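Local coordinates for protein N-acetylglucosamine-specific lectin (Saxidomus purpuratus, PDB 6A7T) that recognises N-acetylglucosamine as a bivalve C-type lectin whose carbohydrate binding does not depend on calcium, at residues A[111-117]-A[132-138]; A[120-126]-A[137-143]. All coordinates share one frame; numbering follows the deposited sequence. Where two conformers were deposited one is given.

Interaction 1: A[111-117]-A[132-138]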
ATOM      1  N   ASN A 111      11.243  13.133   8.513  1.00 23.66           N
ATOM      2  CA  ASN A 111      11.353  14.610   8.515  1.00 27.89           C
ATOM      3  C   ASN A 111      11.014  15.181   7.122  1.00 24.48           C
ATOM      4  O   ASN A 111      11.856  15.342   6.273  1.00 24.44           O
ATOM      5  CB  ASN A 111      12.712  15.109   9.010  1.00 29.31           C
ATOM      6  CG  ASN A 111      12.778  16.620   9.130  1.00 32.99           C
ATOM      7  OD1 ASN A 111      11.801  17.332   8.895  1.00 30.47           O
ATOM      8  ND2 ASN A 111      13.935  17.146   9.514  1.00 35.98           N
ATOM      9  N   GLY A 112       9.740  15.510   6.915  1.00 21.22           N
ATOM     10  CA  GLY A 112       9.293  16.177   5.711  1.00 18.24           C
ATOM     11  C   GLY A 112       9.075  17.656   5.876  1.00 18.15           C
ATOM     12  O   GLY A 112       8.423  18.268   5.054  1.00 16.44           O
ATOM     13  N   TRP A 113       9.606  18.271   6.942  1.00 13.60           N
ATOM     14  CA  TRP A 113       9.419  19.679   7.137  1.00 16.30           C
ATOM     15  C   TRP A 113      10.188  20.467   6.079  1.00 15.75           C
ATOM     16  O   TRP A 113      11.249  20.019   5.698  1.00 18.44           O
ATOM     17  CB  TRP A 113       9.920  20.101   8.514  1.00 15.65           C
ATOM     18  CG  TRP A 113       9.076  19.586   9.643  1.00 15.80           C
ATOM     19  CD1 TRP A 113       9.313  18.504  10.427  1.00 16.22           C
ATOM     20  CD2 TRP A 113       7.833  20.140  10.076  1.00 13.50           C
ATOM     21  NE1 TRP A 113       8.325  18.389  11.373  1.00 14.66           N
ATOM     22  CE2 TRP A 113       7.450  19.412  11.218  1.00 15.25           C
ATOM     23  CE3 TRP A 113       7.124  21.289   9.741  1.00 14.98           C
ATOM     24  CZ2 TRP A 113       6.287  19.709  11.913  1.00 12.05           C
ATOM     25  CZ3 TRP A 113       5.982  21.604  10.437  1.00 15.06           C
ATOM     26  CH2 TRP A 113       5.602  20.834  11.548  1.00 13.64           C
ATOM     27  N   GLY A 114       9.663  21.640   5.714  1.00 17.60           N
ATOM     28  CA  GLY A 114      10.379  22.590   4.877  1.00 19.27           C
ATOM     29  C   GLY A 114      11.484  23.235   5.689  1.00 20.60           C
ATOM     30  O   GLY A 114      11.531  23.113   6.911  1.00 17.25           O
ATOM     31  N   PRO A 115      12.435  23.930   5.033  1.00 20.34           N
ATOM     32  CA  PRO A 115      13.571  24.454   5.779  1.00 21.73           C
ATOM     33  C   PRO A 115      13.103  25.373   6.921  1.00 19.86           C
ATOM     34  O   PRO A 115      12.258  26.196   6.712  1.00 18.50           O
ATOM     35  CB  PRO A 115      14.345  25.228   4.702  1.00 21.07           C
ATOM     36  CG  PRO A 115      13.845  24.728   3.354  1.00 22.90           C
ATOM     37  CD  PRO A 115      12.428  24.231   3.592  1.00 21.21           C
ATOM     38  N   ASN A 116      13.719  25.243   8.101  1.00 22.90           N
ATOM     39  CA  ASN A 116      13.498  26.137   9.249  1.00 23.59           C
ATOM     40  C   ASN A 116      12.024  26.114   9.698  1.00 20.19           C
ATOM     41  O   ASN A 116      11.460  27.182  10.050  1.00 23.06           O
ATOM     42  CB  ASN A 116      13.976  27.546   8.942  1.00 25.95           C
ATOM     43  CG  ASN A 116      15.408  27.519   8.440  1.00 29.23           C
ATOM     44  OD1 ASN A 116      16.276  26.924   9.078  1.00 36.07           O
ATOM     45  ND2 ASN A 116      15.632  28.079   7.264  1.00 28.77           N
ATOM     46  N   ARG A 117      11.454  24.923   9.587  1.00 22.22           N
ATOM     47  CA  ARG A 117      10.086  24.565   9.998  1.00 19.07           C
ATOM     48  C   ARG A 117      10.175  23.304  10.860  1.00 16.49           C
ATOM     49  O   ARG A 117      10.957  22.388  10.610  1.00 17.05           O
ATOM     50  CB  ARG A 117       9.212  24.335   8.752  1.00 18.72           C
ATOM     51  CG  ARG A 117       8.931  25.568   7.907  1.00 17.07           C
ATOM     52  CD  ARG A 117       8.401  26.753   8.659  1.00 21.41           C
ATOM     53  NE  ARG A 117       8.048  27.856   7.802  1.00 22.70           N
ATOM     54  CZ  ARG A 117       8.903  28.799   7.436  1.00 23.94           C
ATOM     55  NH1 ARG A 117      10.131  28.778   7.921  1.00 22.98           N
ATOM     56  NH2 ARG A 117       8.519  29.784   6.644  1.00 23.31           N
ATOM     57  N   GLU A 132      10.996  28.944  -0.403  1.00 21.35           N
ATOM     58  CA  GLU A 132      11.981  27.894  -0.068  1.00 24.49           C
ATOM     59  C   GLU A 132      11.306  26.546   0.297  1.00 21.10           C
ATOM     60  O   GLU A 132      11.964  25.517   0.318  1.00 22.33           O
ATOM     61  CB  GLU A 132      12.903  28.407   1.054  1.00 29.53           C
ATOM     62  CG  GLU A 132      12.216  28.708   2.404  1.00 34.89           C
ATOM     63  CD  GLU A 132      11.333  29.958   2.507  1.00 41.32           C
ATOM     64  OE1 GLU A 132      11.584  30.923   1.743  1.00 43.05           O
ATOM     65  OE2 GLU A 132      10.370  29.969   3.349  1.00 36.41           O
ATOM     66  N   ILE A 133      10.011  26.563   0.631  1.00 18.52           N
ATOM     67  CA  ILE A 133       9.265  25.351   0.979  1.00 18.34           C
ATOM     68  C   ILE A 133       8.633  24.825  -0.329  1.00 15.94           C
ATOM     69  O   ILE A 133       7.727  25.460  -0.880  1.00 15.52           O
ATOM     70  CB  ILE A 133       8.245  25.680   2.087  1.00 19.70           C
ATOM     71  CG1 ILE A 133       8.962  26.196   3.340  1.00 22.60           C
ATOM     72  CG2 ILE A 133       7.330  24.518   2.395  1.00 20.65           C
ATOM     73  CD1 ILE A 133       8.056  26.716   4.441  1.00 24.55           C
ATOM     74  N   VAL A 134       9.150  23.698  -0.819  1.00 15.60           N
ATOM     75  CA  VAL A 134       8.760  23.137  -2.121  1.00 16.34           C
ATOM     76  C   VAL A 134       7.964  21.845  -1.903  1.00 16.44           C
ATOM     77  O   VAL A 134       8.532  20.753  -1.968  1.00 15.74           O
ATOM     78  CB  VAL A 134      10.005  22.901  -2.995  1.00 20.04           C
ATOM     79  CG1 VAL A 134       9.648  22.472  -4.406  1.00 20.90           C
ATOM     80  CG2 VAL A 134      10.861  24.142  -3.013  1.00 20.99           C
ATOM     81  N   TRP A 135       6.649  21.986  -1.657  1.00 14.58           N
ATOM     82  CA  TRP A 135       5.809  20.854  -1.348  1.00 14.28           C
ATOM     83  C   TRP A 135       6.402  20.054  -0.178  1.00 12.86           C
ATOM     84  O   TRP A 135       6.688  18.889  -0.250  1.00 11.91           O
ATOM     85  CB  TRP A 135       5.494  20.014  -2.593  1.00 14.70           C
ATOM     86  CG  TRP A 135       4.581  20.712  -3.551  1.00 15.69           C
ATOM     87  CD1 TRP A 135       4.848  20.974  -4.869  1.00 16.60           C
ATOM     88  CD2 TRP A 135       3.296  21.293  -3.281  1.00 15.77           C
ATOM     89  NE1 TRP A 135       3.788  21.616  -5.439  1.00 19.32           N
ATOM     90  CE2 TRP A 135       2.833  21.851  -4.495  1.00 16.09           C
ATOM     91  CE3 TRP A 135       2.467  21.374  -2.150  1.00 14.89           C
ATOM     92  CZ2 TRP A 135       1.581  22.444  -4.612  1.00 15.43           C
ATOM     93  CZ3 TRP A 135       1.247  21.999  -2.260  1.00 16.11           C
ATOM     94  CH2 TRP A 135       0.829  22.570  -3.466  1.00 15.51           C
ATOM     95  N   GLN A 136       6.584  20.776   0.937  1.00 14.17           N
ATOM     96  CA  GLN A 136       7.090  20.228   2.194  1.00 14.19           C
ATOM     97  C   GLN A 136       6.181  20.762   3.303  1.00 12.00           C
ATOM     98  O   GLN A 136       5.368  21.694   3.095  1.00 13.87           O
ATOM     99  CB  GLN A 136       8.555  20.639   2.384  1.00 17.98           C
ATOM    100  CG  GLN A 136       9.505  19.956   1.420  1.00 17.92           C
ATOM    101  CD  GLN A 136      10.851  20.643   1.439  1.00 19.75           C
ATOM    102  OE1 GLN A 136      10.981  21.843   1.199  1.00 23.09           O
ATOM    103  NE2 GLN A 136      11.838  19.876   1.810  1.00 18.96           N
ATOM    104  N   TRP A 137       6.387  20.269   4.512  1.00 12.78           N
ATOM    105  CA  TRP A 137       5.455  20.635   5.593  1.00 13.07           C
ATOM    106  C   TRP A 137       5.751  22.022   6.178  1.00 14.83           C
ATOM    107  O   TRP A 137       6.915  22.420   6.270  1.00 15.45           O
ATOM    108  CB  TRP A 137       5.431  19.578   6.701  1.00 12.51           C
ATOM    109  CG  TRP A 137       5.351  18.165   6.280  1.00 12.25           C
ATOM    110  CD1 TRP A 137       4.720  17.649   5.188  1.00 11.32           C
ATOM    111  CD2 TRP A 137       5.858  17.055   7.018  1.00 11.19           C
ATOM    112  NE1 TRP A 137       4.870  16.313   5.165  1.00 11.82           N
ATOM    113  CE2 TRP A 137       5.571  15.909   6.276  1.00 11.57           C
ATOM    114  CE3 TRP A 137       6.588  16.920   8.206  1.00 11.85           C
ATOM    115  CZ2 TRP A 137       5.941  14.637   6.670  1.00 12.80           C
ATOM    116  CZ3 TRP A 137       7.003  15.660   8.565  1.00 12.03           C
ATOM    117  CH2 TRP A 137       6.643  14.532   7.861  1.00 13.17           C
ATOM    118  N   ASN A 138       4.690  22.784   6.518  1.00 13.95           N
ATOM    119  CA  ASN A 138       4.751  24.071   7.195  1.00 13.95           C
ATOM    120  C   ASN A 138       3.742  24.042   8.358  1.00 14.56           C
ATOM    121  O   ASN A 138       2.737  23.286   8.300  1.00 14.81           O
ATOM    122  CB  ASN A 138       4.333  25.239   6.310  1.00 14.59           C
ATOM    123  CG  ASN A 138       4.561  26.570   6.964  1.00 16.55           C
ATOM    124  OD1 ASN A 138       5.581  26.721   7.606  1.00 18.45           O
ATOM    125  ND2 ASN A 138       3.620  27.499   6.826  1.00 18.88           N
TER
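Trp113 and Trp137 form a single beta bridge, made by two nearly straight hydrogen bonds, Trp137 N to Gly112 O and Gly114 N to Trp137 O, both 2.9 Å. The bridge fastens the irregular segment 111-117 to strand 136-140. An Asx turn, with Asn111 OD1 accepting from Trp113 N, leads into the bridge, and a type II turn from Gly114 to Arg117 follows it.

The Trp137 indole lies across the loop backbone. Gly112 CA sits almost on the normal of its six-membered ring, 3.5 Å from the centroid, a CH-pi contact made possible by the bare alpha carbon. The CE3 edge of the same indole points at the face of Trp113. This is a T-shaped pair, with 5.1 Å between the centroids of the Trp113 five-membered ring and the Trp137 six-membered ring and planes at 79°. Arg117 C lies over the opposite face of Trp113, toward its rim.

At the other end, Arg117 bends at chi2 (-51°) and brings its guanidinium obliquely across the Asn138 amide. Its NE reaches Asn138 OD1 at 2.7 Å; the oxygen lies in the guanidinium plane, although the N-H...O angle is bent to 133°. A second bond, also in the guanidinium plane, runs from Arg117 NH1 back to Asn116 O at 3.0 Å, reaching it from above its carbonyl plane. Ile133 CD1 presses on one guanidinium face, 3.5 Å from Arg117 NE. Glu132 OE2 stands 3.8 Å from Arg117 NH2, well out of that plane, so this long salt bridge supplies charge attraction without a directed N-H.

Arg117 and Asn138 both bind N-acetylglucosamine, absent from this chain. Two bonds in the guanidinium plane and a methyl against one face should fix its rotation, consistent with a sugar-binding pair oriented before the ligand arrives.

Interaction 2: A[120-126]-A[137-143]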
ATOM      1  N   ALA A 120       7.134  27.677  14.621  1.00 20.48           N
ATOM      2  CA  ALA A 120       6.494  28.015  15.922  1.00 19.43           C
ATOM      3  C   ALA A 120       5.693  26.803  16.441  1.00 22.81           C
ATOM      4  O   ALA A 120       5.379  25.867  15.706  1.00 22.29           O
ATOM      5  CB  ALA A 120       5.622  29.230  15.795  1.00 19.25           C
ATOM      6  N   ASP A 121       5.462  26.790  17.756  1.00 21.27           N
ATOM      7  CA  ASP A 121       4.648  25.754  18.392  1.00 20.44           C
ATOM      8  C   ASP A 121       3.176  26.022  18.096  1.00 17.80           C
ATOM      9  O   ASP A 121       2.813  27.047  17.568  1.00 16.11           O
ATOM     10  CB  ASP A 121       4.886  25.757  19.915  1.00 22.93           C
ATOM     11  CG  ASP A 121       6.315  25.489  20.376  1.00 23.80           C
ATOM     12  OD1 ASP A 121       7.136  24.978  19.591  1.00 23.61           O
ATOM     13  OD2 ASP A 121       6.592  25.762  21.573  1.00 26.11           O
ATOM     14  N   GLU A 122       2.316  25.060  18.508  1.00 16.61           N
ATOM     15  CA  GLU A 122       0.888  25.284  18.709  1.00 17.74           C
ATOM     16  C   GLU A 122       0.164  25.448  17.373  1.00 14.33           C
ATOM     17  O   GLU A 122      -0.857  26.081  17.295  1.00 16.62           O
ATOM     18  CB  GLU A 122       0.643  26.491  19.614  1.00 20.34           C
ATOM     19  CG  GLU A 122       1.322  26.301  20.964  1.00 24.81           C
ATOM     20  CD  GLU A 122       0.772  27.148  22.098  1.00 27.48           C
ATOM     21  OE1 GLU A 122       0.065  28.142  21.821  1.00 28.58           O
ATOM     22  OE2 GLU A 122       1.026  26.757  23.253  1.00 32.21           O
ATOM     23  N   GLY A 123       0.696  24.807  16.354  1.00 14.07           N
ATOM     24  CA  GLY A 123       0.056  24.913  15.052  1.00 13.40           C
ATOM     25  C   GLY A 123      -0.508  23.611  14.513  1.00 13.23           C
ATOM     26  O   GLY A 123      -0.495  22.558  15.167  1.00 13.84           O
ATOM     27  N   CYS A 124      -1.004  23.705  13.273  1.00 12.60           N
ATOM     28  CA  CYS A 124      -1.397  22.525  12.503  0.50 12.57           C
ATOM     29  C   CYS A 124      -0.584  22.486  11.216  1.00 12.28           C
ATOM     30  O   CYS A 124      -0.083  23.516  10.807  1.00 14.92           O
ATOM     31  CB  CYS A 124      -2.883  22.567  12.202  0.50 13.88           C
ATOM     32  SG  CYS A 124      -3.863  22.516  13.720  0.50 16.18           S
ATOM     33  N   MET A 125      -0.492  21.303  10.611  1.00 10.11           N
ATOM     34  CA  MET A 125       0.441  21.112   9.507  1.00 10.55           C
ATOM     35  C   MET A 125      -0.270  21.084   8.150  1.00 10.85           C
ATOM     36  O   MET A 125      -1.398  20.602   7.999  1.00 10.58           O
ATOM     37  CB  MET A 125       1.258  19.842   9.679  1.00 10.67           C
ATOM     38  CG  MET A 125       2.095  19.802  10.996  1.00 10.83           C
ATOM     39  SD  MET A 125       2.820  18.266  11.416  1.00 12.13           S
ATOM     40  CE  MET A 125       3.869  18.027   9.974  1.00 13.24           C
ATOM     41  N   ASP A 126       0.486  21.558   7.169  1.00 11.15           N
ATOM     42  CA  ASP A 126       0.142  21.456   5.756  1.00 11.10           C
ATOM     43  C   ASP A 126       1.363  21.005   4.948  1.00 12.18           C
ATOM     44  O   ASP A 126       2.465  20.974   5.445  1.00 11.95           O
ATOM     45  CB  ASP A 126      -0.464  22.760   5.254  1.00 11.90           C
ATOM     46  CG  ASP A 126       0.413  23.999   5.275  1.00 13.02           C
ATOM     47  OD1 ASP A 126       1.627  23.841   5.347  1.00 14.56           O
ATOM     48  OD2 ASP A 126      -0.173  25.092   5.134  1.00 13.55           O
ATOM     49  N   TRP A 137       6.387  20.269   4.512  1.00 12.78           N
ATOM     50  CA  TRP A 137       5.455  20.635   5.593  1.00 13.07           C
ATOM     51  C   TRP A 137       5.751  22.022   6.178  1.00 14.83           C
ATOM     52  O   TRP A 137       6.915  22.420   6.270  1.00 15.45           O
ATOM     53  CB  TRP A 137       5.431  19.578   6.701  1.00 12.51           C
ATOM     54  CG  TRP A 137       5.351  18.165   6.280  1.00 12.25           C
ATOM     55  CD1 TRP A 137       4.720  17.649   5.188  1.00 11.32           C
ATOM     56  CD2 TRP A 137       5.858  17.055   7.018  1.00 11.19           C
ATOM     57  NE1 TRP A 137       4.870  16.313   5.165  1.00 11.82           N
ATOM     58  CE2 TRP A 137       5.571  15.909   6.276  1.00 11.57           C
ATOM     59  CE3 TRP A 137       6.588  16.920   8.206  1.00 11.85           C
ATOM     60  CZ2 TRP A 137       5.941  14.637   6.670  1.00 12.80           C
ATOM     61  CZ3 TRP A 137       7.003  15.660   8.565  1.00 12.03           C
ATOM     62  CH2 TRP A 137       6.643  14.532   7.861  1.00 13.17           C
ATOM     63  N   ASN A 138       4.690  22.784   6.518  1.00 13.95           N
ATOM     64  CA  ASN A 138       4.751  24.071   7.195  1.00 13.95           C
ATOM     65  C   ASN A 138       3.742  24.042   8.358  1.00 14.56           C
ATOM     66  O   ASN A 138       2.737  23.286   8.300  1.00 14.81           O
ATOM     67  CB  ASN A 138       4.333  25.239   6.310  1.00 14.59           C
ATOM     68  CG  ASN A 138       4.561  26.570   6.964  1.00 16.55           C
ATOM     69  OD1 ASN A 138       5.581  26.721   7.606  1.00 18.45           O
ATOM     70  ND2 ASN A 138       3.620  27.499   6.826  1.00 18.88           N
ATOM     71  N   ASP A 139       4.026  24.795   9.412  1.00 15.34           N
ATOM     72  CA  ASP A 139       3.149  24.942  10.597  1.00 15.51           C
ATOM     73  C   ASP A 139       2.387  26.256  10.492  1.00 14.87           C
ATOM     74  O   ASP A 139       2.993  27.331  10.315  1.00 15.24           O
ATOM     75  CB  ASP A 139       3.984  24.944  11.885  1.00 15.51           C
ATOM     76  CG  ASP A 139       5.046  26.039  11.913  1.00 17.67           C
ATOM     77  OD1 ASP A 139       5.946  25.978  11.054  1.00 15.96           O
ATOM     78  OD2 ASP A 139       4.888  26.996  12.708  1.00 17.95           O
ATOM     79  N   HIS A 140       1.056  26.219  10.637  1.00 11.53           N
ATOM     80  CA  HIS A 140       0.198  27.347  10.574  1.00 12.52           C
ATOM     81  C   HIS A 140      -0.529  27.436  11.924  1.00 14.12           C
ATOM     82  O   HIS A 140      -1.046  26.434  12.408  1.00 14.18           O
ATOM     83  CB  HIS A 140      -0.833  27.243   9.428  1.00 12.46           C
ATOM     84  CG  HIS A 140      -1.685  28.454   9.259  1.00 13.01           C
ATOM     85  ND1 HIS A 140      -1.173  29.641   8.732  1.00 14.14           N
ATOM     86  CD2 HIS A 140      -3.012  28.683   9.433  1.00 13.65           C
ATOM     87  CE1 HIS A 140      -2.140  30.526   8.621  1.00 15.37           C
ATOM     88  NE2 HIS A 140      -3.276  29.981   9.075  1.00 14.91           N
ATOM     89  N   GLN A 141      -0.582  28.636  12.505  1.00 16.11           N
ATOM     90  CA  GLN A 141      -1.046  28.738  13.896  1.00 17.09           C
ATOM     91  C   GLN A 141      -2.567  28.972  13.991  1.00 17.77           C
ATOM     92  O   GLN A 141      -3.116  29.026  15.102  1.00 22.66           O
ATOM     93  CB  GLN A 141      -0.149  29.768  14.596  1.00 17.55           C
ATOM     94  CG  GLN A 141       1.097  29.122  15.197  1.00 19.22           C
ATOM     95  CD  GLN A 141       2.113  28.636  14.191  1.00 19.67           C
ATOM     96  OE1 GLN A 141       2.351  29.263  13.173  1.00 19.71           O
ATOM     97  NE2 GLN A 141       2.782  27.545  14.498  1.00 19.74           N
ATOM     98  N   ASP A 142      -3.291  29.066  12.884  1.00 14.80           N
ATOM     99  CA  ASP A 142      -4.716  29.144  12.938  1.00 16.20           C
ATOM    100  C   ASP A 142      -5.346  27.853  12.395  1.00 15.09           C
ATOM    101  O   ASP A 142      -5.485  27.675  11.198  1.00 15.33           O
ATOM    102  CB  ASP A 142      -5.251  30.332  12.152  1.00 17.25           C
ATOM    103  CG  ASP A 142      -6.757  30.346  12.024  1.00 18.44           C
ATOM    104  OD1 ASP A 142      -7.462  29.673  12.861  1.00 16.62           O
ATOM    105  OD2 ASP A 142      -7.226  30.991  11.071  1.00 20.70           O
ATOM    106  N   CYS A 143      -5.755  27.004  13.331  1.00 13.75           N
ATOM    107  CA  CYS A 143      -6.256  25.643  12.994  1.00 13.58           C
ATOM    108  C   CYS A 143      -7.763  25.656  12.785  1.00 13.52           C
ATOM    109  O   CYS A 143      -8.358  24.576  12.581  1.00 12.20           O
ATOM    110  CB  CYS A 143      -5.836  24.663  14.073  1.00 15.53           C
ATOM    111  SG  CYS A 143      -4.036  24.491  14.114  1.00 23.01           S
TER
HETATM  112  O   HOH W   1      -1.286  28.736  17.826  1.00 37.84           O
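Cys124 pairs with His140, and Asp126 with Asn138, as hydrogen-bonded antiparallel pairs, with the non-hydrogen-bonded pair Met125 and Asp139 between them. Four backbone bonds result, the shorter two being Cys124 N to His140 O and His140 N to Cys124 O, both 2.9 Å. Packing is tight on the Met125 side of the hairpin: a bend at chi3 (61°) turns Met125 CE to within 3.4 Å of Trp137 CE3.

The loop end is held by polar and covalent links instead. Asp139, a ligand of the second calcium site (empty in this chain), accepts through OD2 from Ala120 N at 3.0 Å, above the carboxylate plane, and from Gln141 NE2 at 2.8 Å through its anti lone pair. Gln141 NE2 also gives to Asp121 O at 3.1 Å, and a water donates to both Glu122 O and Gln141 O, bridging two exposed loop residues. The Cys124-Cys143 disulfide ties the start of strand 124-130 to the loop after strand 136-140.

Within the sheet, strand 136-140 is outermost in this chain, while strand 124-130 has strand 86-94 on its other flank, where the Met125 backbone hydrogen-bonds with Ile89 and Gly91; Tyr100 of strand 99-102 meets both Met125 and Asp139.

In the fold
Both interactions use strand 136-140 and share Trp137 and Asn138, but they approach the strand differently. Interaction 2 is regular sheet pairing with the adjoining strand 124-130, whereas interaction 1 joins the strand to a loop through a single bridge and relies more on rings and a guanidinium. Each is partly buried, running from an apolar interior to an exposed end. The two contacts meet where Trp113 CZ2 packs 3.5 Å from Met125 CE. Arg117 CD also packs 3.5 Å from Asp139 OD1, placing the sugar-binding Arg117 beside a residue of the second calcium site; Asn138, shared by both contacts, and His140 of interaction 2 also bind the sugar.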